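Local coordinates for protein alginate lyase, family PL7 (Zobellia galactanivorans, PDB 4BE3) that cleaves alginate as an exolytic lyase of family PL7, probably by beta-elimination at the glycosidic bonds of the uronic acid chain, at residues Pro76-Ala84 against Ala250-Leu258; Trp46-Ser54 against Gln289-Phe300. All coordinates share one frame; numbering follows the deposited sequence.

Contact 1 (Pro76-Ala84 against Ala250-Leu258); sequences PETGGKLNA and AGEIQYFKL. With SRT (S,R meso-tartaric acid), chain C.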
loop_
_atom_site.group_PDB
_atom_site.type_symbol
_atom_site.label_atom_id
_atom_site.label_comp_id
_atom_site.label_asym_id
_atom_site.label_seq_id
_atom_site.Cartn_x
_atom_site.Cartn_y
_atom_site.Cartn_z
ATOM N N PRO A 76 -2.310 -8.053 3.938
ATOM C CA PRO A 76 -3.785 -8.070 3.958
ATOM C C PRO A 76 -4.376 -7.033 4.881
ATOM O O PRO A 76 -5.424 -6.476 4.567
ATOM C CB PRO A 76 -4.117 -9.512 4.440
ATOM C CG PRO A 76 -2.883 -10.324 3.752
ATOM C CD PRO A 76 -1.681 -9.391 4.210
ATOM N N GLU A 77 -3.708 -6.749 6.030
ATOM C CA GLU A 77 -4.251 -5.757 6.904
ATOM C C GLU A 77 -4.395 -4.419 6.268
ATOM O O GLU A 77 -5.272 -3.632 6.726
ATOM C CB GLU A 77 -3.258 -5.585 8.094
ATOM C CG GLU A 77 -3.263 -6.825 9.036
ATOM C CD GLU A 77 -2.230 -7.891 8.678
ATOM O OE1 GLU A 77 -1.820 -8.103 7.503
ATOM O OE2 GLU A 77 -1.805 -8.615 9.639
ATOM N N THR A 78 -3.493 -4.048 5.340
ATOM C CA THR A 78 -3.673 -2.705 4.780
ATOM C C THR A 78 -4.515 -2.780 3.523
ATOM O O THR A 78 -5.037 -1.791 3.106
ATOM C CB THR A 78 -2.316 -1.994 4.418
ATOM O OG1 THR A 78 -1.618 -2.836 3.503
ATOM C CG2 THR A 78 -1.509 -1.989 5.740
ATOM N N GLY A 79 -4.548 -3.921 2.869
ATOM C CA GLY A 79 -5.693 -4.088 1.861
ATOM C C GLY A 79 -5.418 -3.653 0.492
ATOM O O GLY A 79 -4.292 -3.184 0.145
ATOM N N GLY A 80 -6.430 -3.912 -0.383
ATOM C CA GLY A 80 -6.255 -3.554 -1.763
ATOM C C GLY A 80 -7.504 -4.089 -2.500
ATOM O O GLY A 80 -8.167 -5.006 -1.975
ATOM N N LYS A 81 -7.766 -3.539 -3.640
ATOM C CA LYS A 81 -8.967 -3.981 -4.442
ATOM C C LYS A 81 -8.589 -4.055 -5.842
ATOM O O LYS A 81 -7.884 -3.159 -6.439
ATOM C CB LYS A 81 -10.074 -2.927 -4.234
ATOM C CG LYS A 81 -11.362 -3.341 -4.961
ATOM C CD LYS A 81 -12.420 -2.205 -4.940
ATOM C CE LYS A 81 -12.875 -1.965 -3.517
ATOM N NZ LYS A 81 -13.912 -0.856 -3.519
ATOM N N LEU A 82 -9.046 -5.147 -6.522
ATOM C CA LEU A 82 -8.814 -5.295 -7.905
ATOM C C LEU A 82 -10.200 -5.526 -8.561
ATOM O O LEU A 82 -10.971 -6.378 -8.084
ATOM C CB LEU A 82 -7.949 -6.552 -8.188
ATOM C CG LEU A 82 -7.860 -6.966 -9.650
ATOM C CD1 LEU A 82 -7.055 -5.871 -10.501
ATOM C CD2 LEU A 82 -6.999 -8.293 -9.686
ATOM N N ASN A 83 -10.537 -4.771 -9.607
ATOM C CA ASN A 83 -11.749 -5.001 -10.390
ATOM C C ASN A 83 -11.400 -5.349 -11.792
ATOM O O ASN A 83 -10.597 -4.635 -12.445
ATOM C CB ASN A 83 -12.559 -3.641 -10.461
ATOM C CG ASN A 83 -13.386 -3.413 -9.196
ATOM O OD1 ASN A 83 -14.515 -3.956 -9.087
ATOM N ND2 ASN A 83 -12.829 -2.865 -8.228
ATOM N N ALA A 84 -12.016 -6.423 -12.357
ATOM C CA ALA A 84 -11.791 -6.740 -13.690
ATOM C C ALA A 84 -13.083 -7.097 -14.444
ATOM O O ALA A 84 -14.010 -7.596 -13.871
ATOM C CB ALA A 84 -10.849 -7.956 -13.818
ATOM N N ALA A 250 -1.776 -13.241 7.636
ATOM C CA ALA A 250 -1.503 -11.929 8.434
ATOM C C ALA A 250 -0.047 -11.464 8.255
ATOM O O ALA A 250 0.892 -12.290 8.384
ATOM C CB ALA A 250 -1.809 -12.174 9.877
ATOM N N GLY A 251 0.144 -10.198 7.799
ATOM C CA GLY A 251 1.454 -9.592 7.749
ATOM C C GLY A 251 2.329 -10.089 6.613
ATOM O O GLY A 251 3.507 -9.751 6.493
ATOM N N GLU A 252 1.785 -10.943 5.766
ATOM C CA GLU A 252 2.597 -11.491 4.649
ATOM C C GLU A 252 2.436 -10.617 3.422
ATOM O O GLU A 252 1.267 -10.364 2.882
ATOM C CB GLU A 252 2.197 -12.990 4.295
ATOM C CG GLU A 252 3.463 -13.616 3.679
ATOM C CD GLU A 252 3.349 -15.078 3.615
ATOM O OE1 GLU A 252 2.689 -15.545 2.586
ATOM O OE2 GLU A 252 3.805 -15.764 4.562
ATOM N N ILE A 253 3.570 -10.184 2.858
ATOM C CA ILE A 253 3.444 -9.223 1.744
ATOM C C ILE A 253 2.928 -9.907 0.474
ATOM O O ILE A 253 3.376 -10.990 0.130
ATOM C CB ILE A 253 4.791 -8.606 1.431
ATOM C CG1 ILE A 253 5.176 -7.653 2.692
ATOM C CG2 ILE A 253 4.791 -7.716 0.184
ATOM C CD1 ILE A 253 6.699 -7.347 2.756
ATOM N N GLN A 254 1.987 -9.240 -0.182
ATOM C CA GLN A 254 1.409 -9.796 -1.454
ATOM C C GLN A 254 1.014 -8.787 -2.433
ATOM O O GLN A 254 1.270 -7.565 -2.211
ATOM C CB GLN A 254 0.227 -10.502 -1.148
ATOM C CG GLN A 254 -0.758 -9.827 -0.394
ATOM C CD GLN A 254 -1.179 -11.024 0.465
ATOM O OE1 GLN A 254 -0.337 -12.039 0.865
ATOM N NE2 GLN A 254 -2.473 -11.073 0.586
ATOM N N TYR A 255 0.568 -9.247 -3.619
ATOM C CA TYR A 255 0.212 -8.318 -4.627
ATOM C C TYR A 255 -0.765 -8.950 -5.605
ATOM O O TYR A 255 -0.872 -10.209 -5.629
ATOM C CB TYR A 255 1.441 -7.794 -5.400
ATOM C CG TYR A 255 2.308 -8.887 -5.998
ATOM C CD1 TYR A 255 3.361 -9.418 -5.259
ATOM C CD2 TYR A 255 2.115 -9.336 -7.337
ATOM C CE1 TYR A 255 4.220 -10.370 -5.832
ATOM C CE2 TYR A 255 2.944 -10.292 -7.902
ATOM C CZ TYR A 255 3.984 -10.821 -7.136
ATOM O OH TYR A 255 4.833 -11.769 -7.653
ATOM N N PHE A 256 -1.493 -8.135 -6.318
ATOM C CA PHE A 256 -2.441 -8.708 -7.323
ATOM C C PHE A 256 -1.773 -9.114 -8.558
ATOM O O PHE A 256 -0.705 -8.578 -8.954
ATOM C CB PHE A 256 -3.516 -7.675 -7.749
ATOM C CG PHE A 256 -4.511 -7.383 -6.644
ATOM C CD1 PHE A 256 -5.326 -8.383 -6.226
ATOM C CD2 PHE A 256 -4.653 -6.093 -6.041
ATOM C CE1 PHE A 256 -6.335 -8.180 -5.246
ATOM C CE2 PHE A 256 -5.706 -5.807 -5.105
ATOM C CZ PHE A 256 -6.502 -6.898 -4.639
ATOM N N LYS A 257 -2.378 -10.089 -9.296
ATOM C CA LYS A 257 -1.969 -10.405 -10.668
ATOM C C LYS A 257 -3.213 -10.608 -11.524
ATOM O O LYS A 257 -4.295 -10.945 -10.993
ATOM C CB LYS A 257 -1.188 -11.762 -10.696
ATOM C CG LYS A 257 0.025 -11.706 -9.724
ATOM C CD LYS A 257 1.036 -12.872 -10.040
ATOM C CE LYS A 257 1.758 -12.343 -11.303
ATOM N NZ LYS A 257 2.479 -13.393 -12.069
ATOM N N LEU A 258 -3.064 -10.380 -12.800
ATOM C CA LEU A 258 -4.253 -10.396 -13.691
ATOM C C LEU A 258 -3.725 -10.743 -15.037
ATOM O O LEU A 258 -2.680 -10.131 -15.521
ATOM C CB LEU A 258 -4.825 -8.958 -13.695
ATOM C CG LEU A 258 -6.020 -8.761 -14.643
ATOM C CD1 LEU A 258 -6.987 -7.668 -14.001
ATOM C CD2 LEU A 258 -5.640 -8.259 -16.035
HETATM O O1 SRT C . 5.029 -16.446 -9.351
HETATM O O11 SRT C . 3.221 -15.052 -9.676
HETATM C C1 SRT C . 4.420 -15.395 -9.696
HETATM C C2 SRT C . 5.095 -14.270 -10.401
HETATM O O2 SRT C . 4.830 -12.920 -9.958
HETATM C C3 SRT C . 6.156 -14.616 -11.414
HETATM O O3 SRT C . 5.198 -14.756 -12.376
HETATM C C4 SRT C . 7.221 -13.654 -11.692
HETATM O O4 SRT C . 7.238 -12.990 -12.723
HETATM O O41 SRT C . 8.042 -13.382 -10.818
#

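Contact 2 (Trp46-Ser54 against Gln289-Phe300); sequences WVVFKTPNS and QYANGSYAEVWF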
loop_
_atom_site.group_PDB
_atom_site.type_symbol
_atom_site.label_atom_id
_atom_site.label_comp_id
_atom_site.label_asym_id
_atom_site.label_seq_id
_atom_site.Cartn_x
_atom_site.Cartn_y
_atom_site.Cartn_z
ATOM N N TRP A 46 -10.101 -4.411 -26.446
ATOM C CA TRP A 46 -9.839 -5.357 -25.336
ATOM C C TRP A 46 -8.349 -5.547 -25.263
ATOM O O TRP A 46 -7.679 -5.557 -26.288
ATOM C CB TRP A 46 -10.501 -6.782 -25.711
ATOM C CG TRP A 46 -11.977 -6.746 -25.820
ATOM C CD1 TRP A 46 -12.758 -6.410 -26.939
ATOM C CD2 TRP A 46 -12.944 -7.103 -24.771
ATOM N NE1 TRP A 46 -14.114 -6.423 -26.606
ATOM C CE2 TRP A 46 -14.292 -6.864 -25.344
ATOM C CE3 TRP A 46 -12.829 -7.602 -23.472
ATOM C CZ2 TRP A 46 -15.467 -7.077 -24.605
ATOM C CZ3 TRP A 46 -14.015 -7.829 -22.727
ATOM C CH2 TRP A 46 -15.296 -7.596 -23.299
ATOM N N VAL A 47 -7.832 -5.764 -24.058
ATOM C CA VAL A 47 -6.494 -6.092 -23.886
ATOM C C VAL A 47 -6.442 -7.646 -23.899
ATOM O O VAL A 47 -7.188 -8.260 -23.058
ATOM C CB VAL A 47 -6.021 -5.628 -22.506
ATOM C CG1 VAL A 47 -4.604 -6.091 -22.308
ATOM C CG2 VAL A 47 -6.171 -4.055 -22.401
ATOM N N VAL A 48 -5.633 -8.204 -24.793
ATOM C CA VAL A 48 -5.602 -9.646 -24.937
ATOM C C VAL A 48 -4.423 -10.144 -24.198
ATOM O O VAL A 48 -3.319 -9.632 -24.415
ATOM C CB VAL A 48 -5.487 -10.041 -26.417
ATOM C CG1 VAL A 48 -5.339 -11.580 -26.639
ATOM C CG2 VAL A 48 -6.693 -9.589 -27.236
ATOM N N PHE A 49 -4.562 -11.261 -23.423
ATOM C CA PHE A 49 -3.440 -11.920 -22.918
ATOM C C PHE A 49 -3.522 -13.352 -23.513
ATOM O O PHE A 49 -4.617 -14.035 -23.338
ATOM C CB PHE A 49 -3.594 -12.107 -21.388
ATOM C CG PHE A 49 -3.556 -10.755 -20.645
ATOM C CD1 PHE A 49 -4.707 -9.975 -20.563
ATOM C CD2 PHE A 49 -2.343 -10.324 -20.056
ATOM C CE1 PHE A 49 -4.669 -8.668 -19.939
ATOM C CE2 PHE A 49 -2.295 -9.081 -19.387
ATOM C CZ PHE A 49 -3.468 -8.292 -19.311
ATOM N N LYS A 50 -2.460 -13.772 -24.185
ATOM C CA LYS A 50 -2.536 -15.067 -24.868
ATOM C C LYS A 50 -1.263 -15.787 -24.469
ATOM O O LYS A 50 -0.165 -15.161 -24.352
ATOM C CB LYS A 50 -2.631 -14.806 -26.323
ATOM C CG LYS A 50 -2.798 -16.157 -27.154
ATOM C CD LYS A 50 -2.778 -15.818 -28.661
ATOM C CE LYS A 50 -3.119 -17.131 -29.396
ATOM N NZ LYS A 50 -3.333 -16.861 -30.854
ATOM N N THR A 51 -1.381 -17.079 -24.159
ATOM C CA THR A 51 -0.175 -17.805 -23.760
ATOM C C THR A 51 -0.308 -19.302 -24.149
ATOM O O THR A 51 -1.388 -19.873 -24.004
ATOM C CB THR A 51 0.033 -17.671 -22.226
ATOM O OG1 THR A 51 1.179 -18.397 -21.798
ATOM C CG2 THR A 51 -1.195 -18.272 -21.401
ATOM N N PRO A 52 0.790 -19.926 -24.499
ATOM C CA PRO A 52 0.625 -21.361 -24.885
ATOM C C PRO A 52 0.623 -22.225 -23.633
ATOM O O PRO A 52 0.864 -21.726 -22.501
ATOM C CB PRO A 52 1.976 -21.598 -25.701
ATOM C CG PRO A 52 2.983 -20.717 -24.915
ATOM C CD PRO A 52 2.183 -19.469 -24.675
ATOM N N ASN A 53 0.389 -23.542 -23.830
ATOM C CA ASN A 53 0.458 -24.431 -22.715
ATOM C C ASN A 53 1.900 -24.650 -22.189
ATOM O O ASN A 53 2.118 -24.862 -21.012
ATOM C CB ASN A 53 -0.051 -25.841 -23.282
ATOM C CG ASN A 53 -1.586 -25.920 -23.444
ATOM O OD1 ASN A 53 -2.342 -24.982 -23.121
ATOM N ND2 ASN A 53 -2.044 -27.123 -23.996
ATOM N N SER A 54 2.892 -24.540 -23.124
ATOM C CA SER A 54 4.240 -24.714 -22.696
ATOM C C SER A 54 5.114 -23.627 -23.389
ATOM O O SER A 54 5.320 -23.673 -24.598
ATOM C CB SER A 54 4.677 -26.177 -23.035
ATOM O OG SER A 54 6.062 -26.273 -22.820
ATOM N N GLN A 289 1.640 -24.813 -31.008
ATOM C CA GLN A 289 0.592 -24.848 -29.964
ATOM C C GLN A 289 -0.536 -23.862 -30.352
ATOM O O GLN A 289 -1.707 -24.156 -30.279
ATOM C CB GLN A 289 1.241 -24.415 -28.621
ATOM C CG GLN A 289 2.124 -25.586 -28.090
ATOM C CD GLN A 289 2.788 -25.102 -26.830
ATOM O OE1 GLN A 289 2.166 -25.187 -25.785
ATOM N NE2 GLN A 289 4.014 -24.576 -26.899
ATOM N N TYR A 290 -0.164 -22.700 -30.849
ATOM C CA TYR A 290 -1.180 -21.752 -31.245
ATOM C C TYR A 290 -2.045 -22.208 -32.400
ATOM O O TYR A 290 -3.181 -21.769 -32.539
ATOM C CB TYR A 290 -0.600 -20.343 -31.575
ATOM C CG TYR A 290 -0.292 -19.506 -30.331
ATOM C CD1 TYR A 290 -0.470 -20.051 -29.061
ATOM C CD2 TYR A 290 0.374 -18.277 -30.452
ATOM C CE1 TYR A 290 -0.118 -19.257 -27.880
ATOM C CE2 TYR A 290 0.732 -17.500 -29.364
ATOM C CZ TYR A 290 0.410 -17.927 -28.089
ATOM O OH TYR A 290 0.781 -17.116 -27.028
ATOM N N ALA A 291 -1.466 -23.017 -33.294
ATOM C CA ALA A 291 -2.195 -23.496 -34.434
ATOM C C ALA A 291 -3.040 -24.684 -34.102
ATOM O O ALA A 291 -3.907 -25.109 -34.908
ATOM C CB ALA A 291 -1.185 -23.879 -35.571
ATOM N N ASN A 292 -2.841 -25.254 -32.925
ATOM C CA ASN A 292 -3.597 -26.547 -32.643
ATOM C C ASN A 292 -4.354 -26.462 -31.291
ATOM O O ASN A 292 -4.608 -27.505 -30.647
ATOM C CB ASN A 292 -2.586 -27.709 -32.573
ATOM C CG ASN A 292 -2.041 -28.065 -33.977
ATOM O OD1 ASN A 292 -0.982 -27.569 -34.412
ATOM N ND2 ASN A 292 -2.827 -28.771 -34.718
ATOM N N GLY A 293 -4.716 -25.264 -30.836
ATOM C CA GLY A 293 -5.580 -25.213 -29.650
ATOM C C GLY A 293 -4.876 -25.338 -28.304
ATOM O O GLY A 293 -5.571 -25.455 -27.287
ATOM N N SER A 294 -3.559 -25.388 -28.277
ATOM C CA SER A 294 -2.831 -25.658 -27.058
ATOM C C SER A 294 -2.413 -24.291 -26.446
ATOM O O SER A 294 -1.211 -23.977 -26.240
ATOM C CB SER A 294 -1.621 -26.508 -27.386
ATOM O OG SER A 294 -2.012 -27.837 -27.576
ATOM N N TYR A 295 -3.444 -23.538 -26.047
ATOM C CA TYR A 295 -3.169 -22.232 -25.427
ATOM C C TYR A 295 -4.393 -21.705 -24.739
ATOM O O TYR A 295 -5.529 -22.261 -24.864
ATOM C CB TYR A 295 -2.778 -21.206 -26.543
ATOM C CG TYR A 295 -3.892 -20.907 -27.516
ATOM C CD1 TYR A 295 -4.123 -21.710 -28.611
ATOM C CD2 TYR A 295 -4.700 -19.767 -27.341
ATOM C CE1 TYR A 295 -5.120 -21.431 -29.552
ATOM C CE2 TYR A 295 -5.746 -19.481 -28.280
ATOM C CZ TYR A 295 -5.918 -20.309 -29.361
ATOM O OH TYR A 295 -6.909 -20.004 -30.291
ATOM N N ALA A 296 -4.174 -20.598 -23.953
ATOM C CA ALA A 296 -5.308 -19.981 -23.359
ATOM C C ALA A 296 -5.272 -18.514 -23.787
ATOM O O ALA A 296 -4.205 -17.982 -24.080
ATOM C CB ALA A 296 -5.103 -20.028 -21.803
ATOM N N GLU A 297 -6.426 -17.886 -23.812
ATOM C CA GLU A 297 -6.482 -16.536 -24.266
ATOM C C GLU A 297 -7.635 -15.806 -23.577
ATOM O O GLU A 297 -8.772 -16.321 -23.518
ATOM C CB GLU A 297 -6.788 -16.574 -25.805
ATOM C CG GLU A 297 -6.883 -15.079 -26.364
ATOM C CD GLU A 297 -7.073 -15.058 -27.870
ATOM O OE1 GLU A 297 -6.613 -16.060 -28.530
ATOM O OE2 GLU A 297 -7.664 -14.092 -28.451
ATOM N N VAL A 298 -7.368 -14.656 -22.976
ATOM C CA VAL A 298 -8.379 -14.046 -22.081
ATOM C C VAL A 298 -8.331 -12.515 -22.486
ATOM O O VAL A 298 -7.199 -11.988 -22.646
ATOM C CB VAL A 298 -7.904 -14.124 -20.634
ATOM C CG1 VAL A 298 -8.977 -13.500 -19.687
ATOM C CG2 VAL A 298 -7.719 -15.656 -20.174
ATOM N N TRP A 299 -9.507 -11.910 -22.619
ATOM C CA TRP A 299 -9.575 -10.503 -23.026
ATOM C C TRP A 299 -10.132 -9.691 -21.936
ATOM O O TRP A 299 -11.098 -10.091 -21.301
ATOM C CB TRP A 299 -10.514 -10.401 -24.192
ATOM C CG TRP A 299 -10.044 -10.992 -25.469
ATOM C CD1 TRP A 299 -8.979 -11.920 -25.740
ATOM C CD2 TRP A 299 -10.645 -10.735 -26.732
ATOM N NE1 TRP A 299 -8.945 -12.195 -27.088
ATOM C CE2 TRP A 299 -9.933 -11.526 -27.721
ATOM C CE3 TRP A 299 -11.746 -9.934 -27.139
ATOM C CZ2 TRP A 299 -10.273 -11.496 -29.105
ATOM C CZ3 TRP A 299 -12.080 -9.912 -28.534
ATOM C CH2 TRP A 299 -11.391 -10.710 -29.466
ATOM N N PHE A 300 -9.538 -8.537 -21.628
ATOM C CA PHE A 300 -10.066 -7.759 -20.538
ATOM C C PHE A 300 -10.495 -6.448 -21.069
ATOM O O PHE A 300 -9.755 -5.837 -21.924
ATOM C CB PHE A 300 -8.950 -7.459 -19.504
ATOM C CG PHE A 300 -8.606 -8.649 -18.633
ATOM C CD1 PHE A 300 -7.828 -9.670 -19.166
ATOM C CD2 PHE A 300 -9.119 -8.662 -17.320
ATOM C CE1 PHE A 300 -7.482 -10.743 -18.354
ATOM C CE2 PHE A 300 -8.777 -9.807 -16.507
ATOM C CZ PHE A 300 -8.041 -10.826 -17.089
HETATM O O HOH W 1 -5.816 -15.975 -31.058
HETATM O O HOH W 2 -3.950 -19.047 -32.319
#

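Contact 1 (Pro76-Ala84 against Ala250-Leu258)
Leu82 sets its CB over the centre of one face of the Phe256 ring, 3.6 Å from the centroid and 5° off the ring normal, a CH-pi contact. The leucine runs past the ring in the opposite direction, and its CD2 continues over CD1 of the same ring. At the ring's far end the edge meets backbone: Phe256 CE2 lies 3.4 Å from Lys81 N, close beside the carbonyl carbon of Gly80. With no side chain at Gly80, the ring can slide in under the start of strand 80-84. Phe256 CG stands anti to its own carbonyl carbon (chi1 -70°), which helps turn the ring toward that strand. Further along, Leu82 CD1 and Ala84 CB each come within 3.9 Å of Leu258 CD1.

The two strands belong to different sheets of the beta-jelly roll fold of PL7 lyases and run almost parallel, their axes 8.4 Å apart, so side chains rather than backbone bonds join the layers. Alternation along strand 254-258 turns Phe256 and Leu258 into this interior and Tyr255 and Lys257 to the other surface, where meso-tartaric acid is bound. There Tyr255 OH is hydrogen-bonded to tartrate O2 at 2.6 Å, with O2 near the plane of the tyrosine ring, while Lys257 NZ donates to tartrate O3 and O11 and also forms a salt bridge with Glu67.

At the loop end, Pro76 packs its CD against Glu252 O at 3.4 Å. The bent chain of Glu77 brings its carboxylate to the loop at Ala250-Gly251, where OE1 accepts from Gly251 N at 2.9 Å through its syn lone pair; Ile253 of the second subunit packs on this same glutamate.

Contact 2 (Trp46-Ser54 against Gln289-Phe300)
Lys50 crosses from strand 46-52 toward the helix and strand of Gln289-Phe300, in an antiparallel ladder within one sheet of the beta-jelly roll. Its CB is 4.2 Å from Tyr290 OH, a hydroxyl hydrogen-bonded to Asp34 O. CG then passes CZ of that ring, and CD touches both Tyr290 CZ and Glu297 OE1. CE sits almost exactly over the Tyr290 ring centre, 3.6 Å from the centroid and 3° off the normal, and also faces the Tyr295 ring. With CG anti to the backbone N (chi1 -177°) and the chain extended beyond it, NZ is carried over a face of each ring as a cation-pi partner of both. NZ donates to two waters, which in turn donate to Glu297 OE1 and Tyr290 O; the nearby carboxylate and the ring faces would probably favour the charged amine.

On the same face of the sheet, Val48 CG2 lies over the five-membered ring of Trp299, while Trp299 CE3 rests 3.5 Å from Trp46 CG, over a face of that indole. Phe49 and Phe300 meet on the other face, their planes at 82°. Backbone bonds pair Val47 with Phe300, Phe49 with Val298 and Thr51 with Ala296. Beyond the ladder, the Gln289 amide holds Ser54 at both ends: OE1 accepts from Ser54 N on a lone pair, and NE2 donates to Ser54 O at 2.8 Å. Trp299 NE1 donates to the anti lone pair of Glu297 OE2 at 2.7 Å.

In the fold
Contact 1 packs one sheet of the jelly roll on the other, whereas contact 2 joins neighbouring strands within a single sheet. The two share that sheet, since strand 80-90 of contact 1 lies next to strand 295-306 of contact 2. Although their centres are about 26 Å apart, they meet in the interior: Leu258 CG is 3.5 Å from Phe300 CE2, Ala84 CB is 3.9 Å from the same Phe300 CE2, and Leu258 CD2 is 3.9 Å from Phe49 CZ. Contact 1 supplies Tyr255 and Lys257 to the tartrate pocket, which His111 and Arg65 also help to line. Contact 2 stays further off and gives no residue to that pocket.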